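Long-range contacts in cleavage and polyadenylation specificity factor 100 KD subunit (Methanosarcina mazei, PDB 2XR1), which probably terminates transcription across the archaeal genome by cleaving nascent RNA as it leaves RNA polymerase, using two zinc ions: residues B[209-214]-B[242-247]; B[266-271]-B[306-311]. All coordinates share one frame; numbering follows the deposited sequence.

In the fold
Both contacts join neighbouring parallel strands on one side of the mixed sheet of the metallo-beta-lactamase fold, in the order 308-310, 266-268, 240-242, 208-211. Their centres lie about 11 Å apart, and Val243 and Tyr267 bridge them: Val243 N is 3.0 Å from Tyr267 O, a probable hydrogen bond, while Val243 CG2 packs on Val266 CG1 at 3.5 Å. Contact 1 runs directly into the active site, since His245 and His247 bind one zinc ion together with His332 and Asp355. Contact 2, which includes the outermost strand of this sheet within the chain, stands further back, the side chain of Thr269 being about 12 Å from a bound zinc ion.

Contact 1: B[209-214]-B[242-247]; sequences ILIDCG and IVTHAH. With ZN (zinc ion), chain E.
Asp212 and Thr244 meet because their first torsions turn them toward one another: Asp212 CG stands anti to its carbonyl carbon, and Thr244 OG1 lies between its own N and carbonyl carbon (chi1 59°). The carboxylate thus grips Thr244 twice, both oxygens using their syn lone pairs. OD1 accepts Thr244 N at 2.8 Å in a nearly straight bond (167° at the hydrogen), and OD2 takes the hydroxyl OG1, also at 2.8 Å. Behind these two bonds the parallel strands pair through Ile242, whose N donates to Leu210 O and whose O accepts Asp212 N. Ile209 CG2 touches Ile242 CD1 at the far end of the pairing, while Ile211 CG2 meets Thr244 CG2 at 3.7 Å beside the carboxylate.

The hydrogen-bonded chain continues to the metal. His245 ND1 donates to Thr244 OG1 at 3.1 Å, 24° out of the imidazole plane, while NE2 of the same ring binds zinc at 2.2 Å and His247 ND1 completes this segment's share of the site. Asp212 OD2 also bonds His250 ND1, a ligand of the second zinc. Asp212 and Thr244 therefore form a second shell, consistent with a role in orienting histidines of both metal sites.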
loop_
_atom_site.group_PDB
_atom_site.type_symbol
_atom_site.label_atom_id
_atom_site.label_comp_id
_atom_site.label_asym_id
_atom_site.label_seq_id
_atom_site.Cartn_x
_atom_site.Cartn_y
_atom_site.Cartn_z
ATOM N N ILE B 209 5.072 10.089 5.592
ATOM C CA ILE B 209 4.581 10.863 6.699
ATOM C C ILE B 209 3.437 10.069 7.237
ATOM O O ILE B 209 2.609 9.609 6.485
ATOM C CB ILE B 209 4.077 12.309 6.261
ATOM C CG1 ILE B 209 5.198 13.067 5.534
ATOM C CG2 ILE B 209 3.724 13.145 7.424
ATOM C CD1 ILE B 209 6.545 13.094 6.283
ATOM N N LEU B 210 3.408 9.939 8.551
ATOM C CA LEU B 210 2.341 9.256 9.244
ATOM C C LEU B 210 1.466 10.289 9.919
ATOM O O LEU B 210 1.963 11.048 10.738
ATOM C CB LEU B 210 2.944 8.291 10.264
ATOM C CG LEU B 210 2.277 6.964 10.544
ATOM C CD1 LEU B 210 2.058 6.106 9.318
ATOM C CD2 LEU B 210 3.189 6.294 11.526
ATOM N N ILE B 211 0.182 10.353 9.564
ATOM C CA ILE B 211 -0.719 11.227 10.259
ATOM C C ILE B 211 -1.532 10.387 11.249
ATOM O O ILE B 211 -2.281 9.496 10.849
ATOM C CB ILE B 211 -1.637 12.005 9.318
ATOM C CG1 ILE B 211 -0.826 12.954 8.425
ATOM C CG2 ILE B 211 -2.661 12.834 10.136
ATOM C CD1 ILE B 211 -0.458 12.448 7.007
ATOM N N ASP B 212 -1.368 10.706 12.534
ATOM C CA ASP B 212 -2.041 10.048 13.656
ATOM C C ASP B 212 -1.605 8.580 13.834
ATOM O O ASP B 212 -1.114 7.937 12.912
ATOM C CB ASP B 212 -3.584 10.198 13.599
ATOM C CG ASP B 212 -4.071 11.651 13.918
ATOM O OD1 ASP B 212 -3.258 12.422 14.509
ATOM O OD2 ASP B 212 -5.273 12.030 13.601
ATOM N N CYS B 213 -1.754 8.085 15.057
ATOM C CA CYS B 213 -1.624 6.713 15.346
ATOM C C CYS B 213 -2.394 6.361 16.599
ATOM O O CYS B 213 -1.802 6.291 17.660
ATOM C CB CYS B 213 -0.182 6.374 15.515
ATOM S SG CYS B 213 0.022 4.606 15.483
ATOM N N GLY B 214 -3.706 6.092 16.457
ATOM C CA GLY B 214 -4.616 6.019 17.597
ATOM C C GLY B 214 -4.827 4.668 18.220
ATOM O O GLY B 214 -4.413 3.665 17.669
ATOM N N ILE B 242 2.626 13.083 12.451
ATOM C CA ILE B 242 1.845 14.235 12.829
ATOM C C ILE B 242 0.701 13.809 13.740
ATOM O O ILE B 242 -0.009 12.876 13.447
ATOM C CB ILE B 242 1.355 14.987 11.604
ATOM C CG1 ILE B 242 2.505 15.823 11.027
ATOM C CG2 ILE B 242 0.247 15.959 11.958
ATOM C CD1 ILE B 242 3.468 15.094 10.174
ATOM N N VAL B 243 0.524 14.492 14.849
ATOM C CA VAL B 243 -0.602 14.257 15.733
ATOM C C VAL B 243 -1.550 15.452 15.552
ATOM O O VAL B 243 -1.193 16.611 15.806
ATOM C CB VAL B 243 -0.135 14.135 17.194
ATOM C CG1 VAL B 243 -1.303 14.003 18.103
ATOM C CG2 VAL B 243 0.863 12.939 17.381
ATOM N N THR B 244 -2.762 15.160 15.114
ATOM C CA THR B 244 -3.709 16.194 14.769
ATOM C C THR B 244 -4.336 16.818 16.016
ATOM O O THR B 244 -4.598 18.016 16.032
ATOM C CB THR B 244 -4.828 15.633 13.910
ATOM O OG1 THR B 244 -5.460 14.609 14.649
ATOM C CG2 THR B 244 -4.322 15.054 12.615
ATOM N N HIS B 245 -4.578 16.008 17.049
ATOM C CA HIS B 245 -5.068 16.525 18.321
ATOM C C HIS B 245 -4.873 15.455 19.383
ATOM O O HIS B 245 -4.496 14.337 19.072
ATOM C CB HIS B 245 -6.539 16.998 18.266
ATOM C CG HIS B 245 -7.540 15.920 17.998
ATOM N ND1 HIS B 245 -7.668 15.300 16.769
ATOM C CD2 HIS B 245 -8.499 15.378 18.792
ATOM C CE1 HIS B 245 -8.655 14.418 16.830
ATOM N NE2 HIS B 245 -9.191 14.463 18.035
ATOM N N ALA B 246 -5.133 15.815 20.636
ATOM C CA ALA B 246 -4.670 15.022 21.767
ATOM C C ALA B 246 -5.490 13.808 22.076
ATOM O O ALA B 246 -5.092 13.039 22.909
ATOM C CB ALA B 246 -4.574 15.877 23.014
ATOM N N HIS B 247 -6.619 13.607 21.403
ATOM C CA HIS B 247 -7.477 12.477 21.741
ATOM C C HIS B 247 -6.748 11.138 21.587
ATOM O O HIS B 247 -6.005 10.926 20.639
ATOM C CB HIS B 247 -8.761 12.494 20.936
ATOM C CG HIS B 247 -9.805 13.429 21.458
ATOM N ND1 HIS B 247 -10.717 14.050 20.632
ATOM C CD2 HIS B 247 -10.106 13.817 22.713
ATOM C CE1 HIS B 247 -11.528 14.789 21.364
ATOM N NE2 HIS B 247 -11.174 14.669 22.627
HETATM ZN ZN ZN E . -11.184 13.819 18.672
#

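Contact 2: B[266-271]-B[306-311]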
loop_
_atom_site.group_PDB
_atom_site.type_symbol
_atom_site.label_atom_id
_atom_site.label_comp_id
_atom_site.label_asym_id
_atom_site.label_seq_id
_atom_site.Cartn_x
_atom_site.Cartn_y
_atom_site.Cartn_z
ATOM N N VAL B 266 7.746 13.869 16.202
ATOM C CA VAL B 266 6.312 13.896 16.287
ATOM C C VAL B 266 5.950 15.372 16.263
ATOM O O VAL B 266 6.430 16.131 17.117
ATOM C CB VAL B 266 5.834 13.278 17.606
ATOM C CG1 VAL B 266 4.334 13.374 17.685
ATOM C CG2 VAL B 266 6.314 11.872 17.742
ATOM N N TYR B 267 5.148 15.803 15.290
ATOM C CA TYR B 267 4.801 17.240 15.152
ATOM C C TYR B 267 3.361 17.415 15.571
ATOM O O TYR B 267 2.507 16.666 15.112
ATOM C CB TYR B 267 4.909 17.745 13.725
ATOM C CG TYR B 267 6.286 17.775 13.189
ATOM C CD1 TYR B 267 7.153 18.776 13.550
ATOM C CD2 TYR B 267 6.717 16.806 12.303
ATOM C CE1 TYR B 267 8.444 18.813 13.064
ATOM C CE2 TYR B 267 8.008 16.815 11.807
ATOM C CZ TYR B 267 8.869 17.809 12.207
ATOM O OH TYR B 267 10.147 17.807 11.755
ATOM N N CYS B 268 3.117 18.406 16.448
ATOM C CA CYS B 268 1.773 18.750 16.905
ATOM C C CYS B 268 1.771 20.142 17.475
ATOM O O CYS B 268 2.788 20.760 17.522
ATOM C CB CYS B 268 1.309 17.801 17.981
ATOM S SG CYS B 268 2.320 17.967 19.432
ATOM N N THR B 269 0.602 20.648 17.869
ATOM C CA THR B 269 0.514 22.015 18.448
ATOM C C THR B 269 1.026 21.970 19.860
ATOM O O THR B 269 1.127 20.910 20.422
ATOM C CB THR B 269 -0.924 22.577 18.444
ATOM O OG1 THR B 269 -1.786 21.659 19.131
ATOM C CG2 THR B 269 -1.399 22.802 16.995
ATOM N N PRO B 270 1.391 23.103 20.428
ATOM C CA PRO B 270 1.871 23.060 21.845
ATOM C C PRO B 270 0.875 22.491 22.855
ATOM O O PRO B 270 1.264 21.733 23.735
ATOM C CB PRO B 270 2.193 24.522 22.159
ATOM C CG PRO B 270 2.476 25.140 20.823
ATOM C CD PRO B 270 1.715 24.378 19.761
ATOM N N PRO B 271 -0.401 22.866 22.772
ATOM C CA PRO B 271 -1.333 22.286 23.719
ATOM C C PRO B 271 -1.538 20.784 23.497
ATOM O O PRO B 271 -1.704 20.033 24.462
ATOM C CB PRO B 271 -2.631 23.051 23.453
ATOM C CG PRO B 271 -2.204 24.257 22.727
ATOM C CD PRO B 271 -1.048 23.881 21.931
ATOM N N LYS B 306 10.592 13.498 24.046
ATOM C CA LYS B 306 11.925 13.945 23.612
ATOM C C LYS B 306 11.962 14.135 22.115
ATOM O O LYS B 306 12.811 14.848 21.590
ATOM C CB LYS B 306 12.999 12.916 23.964
ATOM C CG LYS B 306 13.444 12.994 25.363
ATOM C CD LYS B 306 14.658 12.107 25.646
ATOM C CE LYS B 306 14.262 10.667 26.000
ATOM N NZ LYS B 306 15.220 10.042 26.906
ATOM N N HIS B 307 11.050 13.476 21.413
ATOM C CA HIS B 307 10.977 13.621 19.969
ATOM C C HIS B 307 9.845 14.499 19.534
ATOM O O HIS B 307 9.596 14.607 18.342
ATOM C CB HIS B 307 10.835 12.231 19.318
ATOM C CG HIS B 307 12.062 11.391 19.432
ATOM N ND1 HIS B 307 12.455 10.813 20.616
ATOM C CD2 HIS B 307 12.993 11.044 18.512
ATOM C CE1 HIS B 307 13.590 10.152 20.428
ATOM N NE2 HIS B 307 13.932 10.263 19.154
ATOM N N THR B 308 9.129 15.130 20.449
ATOM C CA THR B 308 8.038 15.966 20.012
ATOM C C THR B 308 8.520 17.392 19.702
ATOM O O THR B 308 9.228 18.014 20.506
ATOM C CB THR B 308 6.901 16.030 21.037
ATOM O OG1 THR B 308 6.465 14.707 21.353
ATOM C CG2 THR B 308 5.703 16.814 20.483
ATOM N N ILE B 309 8.085 17.908 18.548
ATOM C CA ILE B 309 8.390 19.274 18.129
ATOM C C ILE B 309 7.114 20.091 17.916
ATOM O O ILE B 309 6.412 19.933 16.938
ATOM C CB ILE B 309 9.240 19.273 16.855
ATOM C CG1 ILE B 309 10.482 18.382 17.034
ATOM C CG2 ILE B 309 9.634 20.675 16.512
ATOM C CD1 ILE B 309 11.200 18.075 15.738
ATOM N N PRO B 310 6.778 20.949 18.855
ATOM C CA PRO B 310 5.524 21.683 18.682
ATOM C C PRO B 310 5.617 22.735 17.634
ATOM O O PRO B 310 6.643 23.348 17.530
ATOM C CB PRO B 310 5.335 22.375 20.023
ATOM C CG PRO B 310 6.750 22.432 20.656
ATOM C CD PRO B 310 7.401 21.169 20.190
ATOM N N LEU B 311 4.531 22.964 16.903
ATOM C CA LEU B 311 4.408 24.037 15.946
ATOM C C LEU B 311 3.137 24.764 16.194
ATOM O O LEU B 311 2.094 24.140 16.417
ATOM C CB LEU B 311 4.328 23.470 14.553
ATOM C CG LEU B 311 5.377 22.435 14.185
ATOM C CD1 LEU B 311 5.069 22.029 12.734
ATOM C CD2 LEU B 311 6.783 22.991 14.384
#
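Val266 and Cys268 carry the backbone hydrogen bonds to 306-311, three in all. Val266 N donates to His307 O, and Val266 O accepts Ile309 N at 2.8 Å in a nearly straight bond; further along, Leu311 N reaches Cys268 O at 2.9 Å. The short strand axes approach to 4.7 Å with 26° between their directions, parallel and twisted, regular at Val266 and Thr308 and looser beyond.

Among CA-H...O contacts, Pro310 CA lies 3.1 Å from Cys268 O, and Thr269 CA points at Leu311 O with 171° at the hydrogen.

Apolar packing divides between the two faces. On one, Tyr267 and Ile309 lie side by side and point the same way, Tyr267 CE1 resting 3.9 Å from Ile309 CB, while Leu311 CD1 approaches CD1 of the ring obliquely. Helix 159-173 covers this face through Val169 and Ile173 on Tyr267 and Leu166 on Ile309. On the other face Cys268 SG, set between its N and carbonyl carbon (chi1 65°), meets Thr308 CG2 at 3.7 Å. Beyond the strand, the rings of Pro270 and Pro310 cross at an angle, CG to CB 4.1 Å.

Polar side-chain ends turn to other partners: Thr308 OG1 bonds Thr304 O, and Thr269, the N-cap residue of helix 270-290, bonds Thr272 OG1 and also Gly335 O through OG1. With both threonine hydroxyls engaged there, main-chain bonds and apolar contacts hold the pairing, closing a beta-alpha-beta crossover of the metallo-beta-lactamase fold.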